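Local coordinates for lipase-esterase related protein (PDB 3E0X) that probably acts as a hydrolase of the alpha/beta hydrolase fold, with an undefined natural substrate and an ortho-xylene molecule bound in its pocket, at residues I89-G94 with F228-N233; N140-C145 with K156-L161. All coordinates share one frame; numbering follows the deposited sequence.

Contact 1: residues I89-G94 with F228-N233. With OXE (ortho-xylene), chain C.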
loop_
_atom_site.group_PDB
_atom_site.type_symbol
_atom_site.label_atom_id
_atom_site.label_comp_id
_atom_site.label_asym_id
_atom_site.label_seq_id
_atom_site.Cartn_x
_atom_site.Cartn_y
_atom_site.Cartn_z
ATOM N N ILE A 89 1.062 -7.052 -0.070
ATOM C CA ILE A 89 1.481 -6.053 -1.046
ATOM C C ILE A 89 0.835 -4.747 -0.619
ATOM O O ILE A 89 -0.382 -4.627 -0.742
ATOM C CB ILE A 89 0.925 -6.430 -2.465
ATOM C CG1 ILE A 89 1.351 -7.851 -2.881
ATOM C CG2 ILE A 89 1.312 -5.377 -3.493
ATOM C CD1 ILE A 89 2.825 -8.015 -3.147
ATOM N N GLY A 90 1.617 -3.800 -0.113
ATOM C CA GLY A 90 1.051 -2.557 0.374
ATOM C C GLY A 90 1.551 -1.374 -0.427
ATOM O O GLY A 90 2.759 -1.222 -0.621
ATOM N N TYR A 91 0.621 -0.531 -0.869
ATOM C CA TYR A 91 0.970 0.647 -1.649
ATOM C C TYR A 91 0.777 1.927 -0.857
ATOM O O TYR A 91 -0.245 2.066 -0.195
ATOM C CB TYR A 91 0.009 0.692 -2.853
ATOM C CG TYR A 91 -0.062 2.008 -3.605
ATOM C CD1 TYR A 91 1.086 2.608 -4.145
ATOM C CD2 TYR A 91 -1.282 2.659 -3.777
ATOM C CE1 TYR A 91 1.027 3.815 -4.871
ATOM C CE2 TYR A 91 -1.360 3.890 -4.466
ATOM C CZ TYR A 91 -0.211 4.452 -5.024
ATOM O OH TYR A 91 -0.281 5.633 -5.727
ATOM N N SER A 92 1.724 2.872 -0.958
ATOM C CA SER A 92 1.536 4.170 -0.325
ATOM C C SER A 92 1.388 3.964 1.200
ATOM O O SER A 92 2.221 3.269 1.804
ATOM C CB SER A 92 0.377 4.902 -1.044
ATOM O OG SER A 92 -0.351 5.841 -0.262
HETATM N N MSE A 93 0.368 4.553 1.813
HETATM C CA MSE A 93 0.088 4.289 3.229
HETATM C C MSE A 93 0.048 2.770 3.522
HETATM O O MSE A 93 0.474 2.324 4.619
HETATM C CB MSE A 93 -1.245 4.921 3.658
HETATM C CG MSE A 93 -1.544 4.750 5.153
HETATM SE SE MSE A 93 -3.204 5.651 5.609
HETATM C CE MSE A 93 -4.392 4.537 4.543
ATOM N N GLY A 94 -0.438 1.989 2.558
ATOM C CA GLY A 94 -0.490 0.528 2.669
ATOM C C GLY A 94 0.881 -0.081 2.875
ATOM O O GLY A 94 0.979 -1.157 3.465
ATOM N N PHE A 228 2.462 6.938 -9.379
ATOM C CA PHE A 228 1.592 6.035 -10.144
ATOM C C PHE A 228 2.387 4.955 -10.874
ATOM O O PHE A 228 1.898 4.367 -11.826
ATOM C CB PHE A 228 0.676 6.824 -11.098
ATOM C CG PHE A 228 -0.751 6.958 -10.607
ATOM C CD1 PHE A 228 -1.077 6.886 -9.247
ATOM C CD2 PHE A 228 -1.767 7.225 -11.527
ATOM C CE1 PHE A 228 -2.401 7.055 -8.825
ATOM C CE2 PHE A 228 -3.084 7.377 -11.124
ATOM C CZ PHE A 228 -3.416 7.300 -9.774
ATOM N N LEU A 229 3.590 4.663 -10.386
ATOM C CA LEU A 229 4.380 3.541 -10.898
ATOM C C LEU A 229 3.528 2.280 -11.046
ATOM O O LEU A 229 3.633 1.582 -12.047
ATOM C CB LEU A 229 5.548 3.257 -9.948
ATOM C CG LEU A 229 6.463 2.079 -10.279
ATOM C CD1 LEU A 229 7.236 2.301 -11.592
ATOM C CD2 LEU A 229 7.440 1.821 -9.110
ATOM N N LEU A 230 2.673 2.001 -10.060
ATOM C CA LEU A 230 1.866 0.752 -10.067
ATOM C C LEU A 230 0.783 0.736 -11.151
ATOM O O LEU A 230 0.132 -0.307 -11.361
ATOM C CB LEU A 230 1.207 0.491 -8.688
ATOM C CG LEU A 230 -0.095 1.252 -8.342
ATOM C CD1 LEU A 230 -0.688 0.696 -7.049
ATOM C CD2 LEU A 230 0.027 2.778 -8.267
ATOM N N VAL A 231 0.535 1.907 -11.757
ATOM C CA VAL A 231 -0.456 2.044 -12.819
ATOM C C VAL A 231 0.238 2.120 -14.178
ATOM O O VAL A 231 -0.106 1.366 -15.101
ATOM C CB VAL A 231 -1.324 3.313 -12.598
ATOM C CG1 VAL A 231 -2.032 3.721 -13.887
ATOM C CG2 VAL A 231 -2.305 3.062 -11.489
ATOM N N VAL A 232 1.237 2.990 -14.300
ATOM C CA VAL A 232 1.886 3.197 -15.600
ATOM C C VAL A 232 2.938 2.135 -15.927
ATOM O O VAL A 232 3.291 1.946 -17.103
ATOM C CB VAL A 232 2.500 4.610 -15.741
ATOM C CG1 VAL A 232 1.419 5.656 -15.537
ATOM C CG2 VAL A 232 3.638 4.832 -14.758
ATOM N N ASN A 233 3.453 1.465 -14.899
ATOM C CA ASN A 233 4.380 0.353 -15.140
ATOM C C ASN A 233 3.967 -0.842 -14.302
ATOM O O ASN A 233 4.784 -1.459 -13.617
ATOM C CB ASN A 233 5.847 0.751 -14.862
ATOM C CG ASN A 233 6.850 -0.218 -15.494
ATOM O OD1 ASN A 233 6.458 -1.229 -16.106
ATOM N ND2 ASN A 233 8.150 0.117 -15.403
HETATM C C1 OXE C . -1.431 8.724 -2.698
HETATM C C2 OXE C . -2.338 7.694 -3.251
HETATM C C3 OXE C . -3.101 7.969 -4.384
HETATM C C4 OXE C . -2.974 9.225 -4.987
HETATM C C5 OXE C . -2.126 10.210 -4.469
HETATM C C6 OXE C . -1.338 9.966 -3.330
HETATM C "C1'" OXE C . -0.597 8.391 -1.487
HETATM C "C2'" OXE C . -2.442 6.363 -2.570
#
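The Leu230 side chain runs roughly perpendicular to that of Tyr91. They meet in the core of an alpha/beta hydrolase fold, where Tyr91 lies within a Gly90-Tyr91-Ser92-Met93-Gly94 run that is consistent with a nucleophile elbow. Leu230 places both methyls on one face of the tyrosine ring. CD1 sits 3.8 Å from the ring centroid of Tyr91, 12° off the normal, a CH-pi contact over the centre. CD2 of Leu230 reaches further toward the phenol end, 3.7 Å from Tyr91 CZ. The opposite face is covered by Ser92 CB, so the ring lies between its own neighbour and the short helix 229-232. Tyr91 has CG anti to its N (chi1 165°), which directs the ring out of the strand end toward that helix.

Phe228 meets the tyrosine differently. Its CB points away, but the ring comes back. Tyr91 OH then packs near the Phe228 ring plane, at its edge, 3.8 Å from CD1. The polar partner of the hydroxyl is the carbonyl O of His227, a hydrogen bond that fixes the phenol end from the residue just before this segment. Ser92 has positive phi (61°), as expected at a tight strand-to-helix turn, and its OG is hydrogen-bonded to the backbone N of Ser25. Ortho-xylene approaches the tyrosine obliquely: its methyl C2' lies 3.3 Å from Tyr91 CE2.

Contact 2: residues N140-C145 with K156-L161. With OXE (ortho-xylene), chain C.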
loop_
_atom_site.group_PDB
_atom_site.type_symbol
_atom_site.label_atom_id
_atom_site.label_comp_id
_atom_site.label_asym_id
_atom_site.label_seq_id
_atom_site.Cartn_x
_atom_site.Cartn_y
_atom_site.Cartn_z
ATOM N N ASN A 140 -3.331 20.193 -7.366
ATOM C CA ASN A 140 -2.191 20.429 -8.249
ATOM C C ASN A 140 -0.983 19.629 -7.785
ATOM O O ASN A 140 -0.287 18.984 -8.594
ATOM C CB ASN A 140 -1.844 21.914 -8.333
ATOM C CG ASN A 140 -0.677 22.187 -9.273
ATOM O OD1 ASN A 140 -0.814 22.063 -10.492
ATOM N ND2 ASN A 140 0.477 22.557 -8.709
ATOM N N TYR A 141 -0.747 19.621 -6.471
ATOM C CA TYR A 141 0.407 18.899 -5.950
ATOM C C TYR A 141 0.177 17.396 -6.069
ATOM O O TYR A 141 1.101 16.671 -6.440
ATOM C CB TYR A 141 0.694 19.278 -4.492
ATOM C CG TYR A 141 1.969 18.650 -3.980
ATOM C CD1 TYR A 141 3.189 19.139 -4.401
ATOM C CD2 TYR A 141 1.952 17.575 -3.086
ATOM C CE1 TYR A 141 4.377 18.595 -3.964
ATOM C CE2 TYR A 141 3.157 16.995 -2.624
ATOM C CZ TYR A 141 4.354 17.520 -3.083
ATOM O OH TYR A 141 5.546 16.979 -2.639
ATOM N N LEU A 142 -1.042 16.932 -5.801
ATOM C CA LEU A 142 -1.326 15.509 -5.939
ATOM C C LEU A 142 -1.049 15.042 -7.374
ATOM O O LEU A 142 -0.411 14.007 -7.608
ATOM C CB LEU A 142 -2.766 15.228 -5.542
ATOM C CG LEU A 142 -3.144 13.770 -5.407
ATOM C CD1 LEU A 142 -2.224 13.093 -4.404
ATOM C CD2 LEU A 142 -4.577 13.690 -4.956
ATOM N N LEU A 143 -1.508 15.831 -8.353
ATOM C CA LEU A 143 -1.296 15.474 -9.731
ATOM C C LEU A 143 0.202 15.455 -10.046
ATOM O O LEU A 143 0.672 14.615 -10.824
ATOM C CB LEU A 143 -2.056 16.440 -10.657
ATOM C CG LEU A 143 -3.559 16.162 -10.746
ATOM C CD1 LEU A 143 -4.279 17.363 -11.351
ATOM C CD2 LEU A 143 -3.802 14.916 -11.588
ATOM N N GLU A 144 0.957 16.397 -9.486
ATOM C CA GLU A 144 2.392 16.429 -9.726
ATOM C C GLU A 144 3.033 15.148 -9.191
ATOM O O GLU A 144 3.908 14.545 -9.838
ATOM C CB GLU A 144 3.021 17.677 -9.085
ATOM C CG GLU A 144 4.482 17.860 -9.431
ATOM C CD GLU A 144 5.093 19.096 -8.781
ATOM O OE1 GLU A 144 4.374 19.826 -8.042
ATOM O OE2 GLU A 144 6.307 19.330 -9.016
ATOM N N CYS A 145 2.546 14.699 -8.036
ATOM C CA CYS A 145 3.118 13.511 -7.392
ATOM C C CYS A 145 2.871 12.246 -8.187
ATOM O O CYS A 145 3.684 11.323 -8.182
ATOM C CB CYS A 145 2.588 13.341 -5.970
ATOM S SG CYS A 145 3.244 14.584 -4.822
ATOM N N LYS A 156 -7.551 7.440 -15.887
ATOM C CA LYS A 156 -8.541 6.487 -15.407
ATOM C C LYS A 156 -8.376 6.198 -13.904
ATOM O O LYS A 156 -9.344 6.228 -13.133
ATOM C CB LYS A 156 -8.391 5.184 -16.205
ATOM C CG LYS A 156 -9.362 4.092 -15.833
ATOM C CD LYS A 156 -8.990 2.783 -16.513
ATOM C CE LYS A 156 -9.875 1.661 -15.999
ATOM N NZ LYS A 156 -9.623 0.374 -16.702
ATOM N N TYR A 157 -7.155 5.888 -13.488
ATOM C CA TYR A 157 -6.997 5.479 -12.100
ATOM C C TYR A 157 -7.014 6.620 -11.107
ATOM O O TYR A 157 -7.417 6.433 -9.944
ATOM C CB TYR A 157 -5.789 4.557 -11.916
ATOM C CG TYR A 157 -6.089 3.199 -12.500
ATOM C CD1 TYR A 157 -6.774 2.235 -11.760
ATOM C CD2 TYR A 157 -5.737 2.895 -13.819
ATOM C CE1 TYR A 157 -7.077 0.980 -12.315
ATOM C CE2 TYR A 157 -6.039 1.651 -14.384
ATOM C CZ TYR A 157 -6.710 0.692 -13.618
ATOM O OH TYR A 157 -6.992 -0.550 -14.168
ATOM N N PHE A 158 -6.627 7.811 -11.555
ATOM C CA PHE A 158 -6.789 8.969 -10.696
ATOM C C PHE A 158 -8.258 9.184 -10.328
ATOM O O PHE A 158 -8.573 9.607 -9.207
ATOM C CB PHE A 158 -6.159 10.219 -11.312
ATOM C CG PHE A 158 -5.875 11.312 -10.308
ATOM C CD1 PHE A 158 -4.888 11.140 -9.342
ATOM C CD2 PHE A 158 -6.567 12.504 -10.340
ATOM C CE1 PHE A 158 -4.608 12.147 -8.392
ATOM C CE2 PHE A 158 -6.307 13.511 -9.412
ATOM C CZ PHE A 158 -5.318 13.339 -8.445
ATOM N N GLU A 159 -9.163 8.862 -11.253
ATOM C CA GLU A 159 -10.605 9.024 -11.002
ATOM C C GLU A 159 -11.151 7.993 -10.015
ATOM O O GLU A 159 -12.256 8.155 -9.505
ATOM C CB GLU A 159 -11.405 9.026 -12.322
ATOM C CG GLU A 159 -12.868 8.498 -12.283
ATOM C CD GLU A 159 -13.922 9.512 -11.818
ATOM O OE1 GLU A 159 -13.739 10.738 -12.021
ATOM O OE2 GLU A 159 -14.963 9.069 -11.262
ATOM N N THR A 160 -10.377 6.933 -9.733
ATOM C CA THR A 160 -10.831 5.951 -8.736
ATOM C C THR A 160 -10.583 6.370 -7.281
ATOM O O THR A 160 -11.061 5.696 -6.329
ATOM C CB THR A 160 -10.196 4.539 -8.926
ATOM O OG1 THR A 160 -8.822 4.550 -8.511
ATOM C CG2 THR A 160 -10.314 4.059 -10.361
ATOM N N LEU A 161 -9.859 7.476 -7.096
ATOM C CA LEU A 161 -9.577 7.966 -5.759
ATOM C C LEU A 161 -10.899 8.335 -5.088
ATOM O O LEU A 161 -11.875 8.696 -5.758
ATOM C CB LEU A 161 -8.675 9.186 -5.790
ATOM C CG LEU A 161 -7.180 8.905 -5.659
ATOM C CD1 LEU A 161 -6.619 7.836 -6.596
ATOM C CD2 LEU A 161 -6.399 10.223 -5.788
HETATM C C1 OXE C . -1.431 8.724 -2.698
HETATM C C2 OXE C . -2.338 7.694 -3.251
HETATM C C3 OXE C . -3.101 7.969 -4.384
HETATM C C4 OXE C . -2.974 9.225 -4.987
HETATM C C5 OXE C . -2.126 10.210 -4.469
HETATM C C6 OXE C . -1.338 9.966 -3.330
HETATM C "C1'" OXE C . -0.597 8.391 -1.487
HETATM C "C2'" OXE C . -2.442 6.363 -2.570
#
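Phe158 pushes its ring into the hollow between Leu142 and Leu143. The two segments belong to helices 139-146 and 152-158. These lie in the helical insertion between strands 109-115 and 191-196, where alpha/beta hydrolases commonly carry a cap. The hollow has two differently shaped walls. Leu143 lays CD2 over one face of the ring, 3.9 Å from the Phe158 centroid and 21° off the normal, a CH-pi contact offset toward the rim. Its CB does not face the phenylalanine, but the branch turns inward at its end. Leu142 borders the edge of the ring instead. Its CG lies in the ring plane, 3.7 Å from Phe158 CE1, while CD2 comes in obliquely, 3.6 Å from CZ of Phe158. Phe158 has CG anti to N (chi1 -160°), which carries the ring across to helix 139-146.

A smaller bump is added by Leu161, the last residue of a type I beta turn that starts at Phe158. Its CD2 rests 4.0 Å from Leu142 CD2. Thr160 OG1 donates back to Tyr157 O, one residue before the turn, at 2.8 Å; the hydroxyl meets a lone pair of the carbonyl, in its plane. Thr160 N bonds to that oxygen too, so two bonds grip it. Leu142 and Leu161 also line the ortho-xylene pocket, and Met168 of helix 165-177 touches both. On the ligand side, Leu161 CD2 lies 3.7 Å from C4 of ortho-xylene.

From the N terminus, the chain builds strands 7-11, 18-22 and 43-47 before residues 89-94 open contact 1 at the end of central strand 86-91. After strand 109-115 it leaves the sheet for a run of helices. There 140-145 and 156-161 close contact 2 across only ten intervening residues. The chain returns through strands 191-196 and 217-222 to reach 228-233, which closes contact 1 over 133 residues. Contact 2 is therefore nested inside contact 1. Contact 1 ties the central strand to the segment after strand 217-222; contact 2 packs inserted helices together. Phe228 CE2, 3.6 Å from Phe158 N, links the two, and both border the same ortho-xylene.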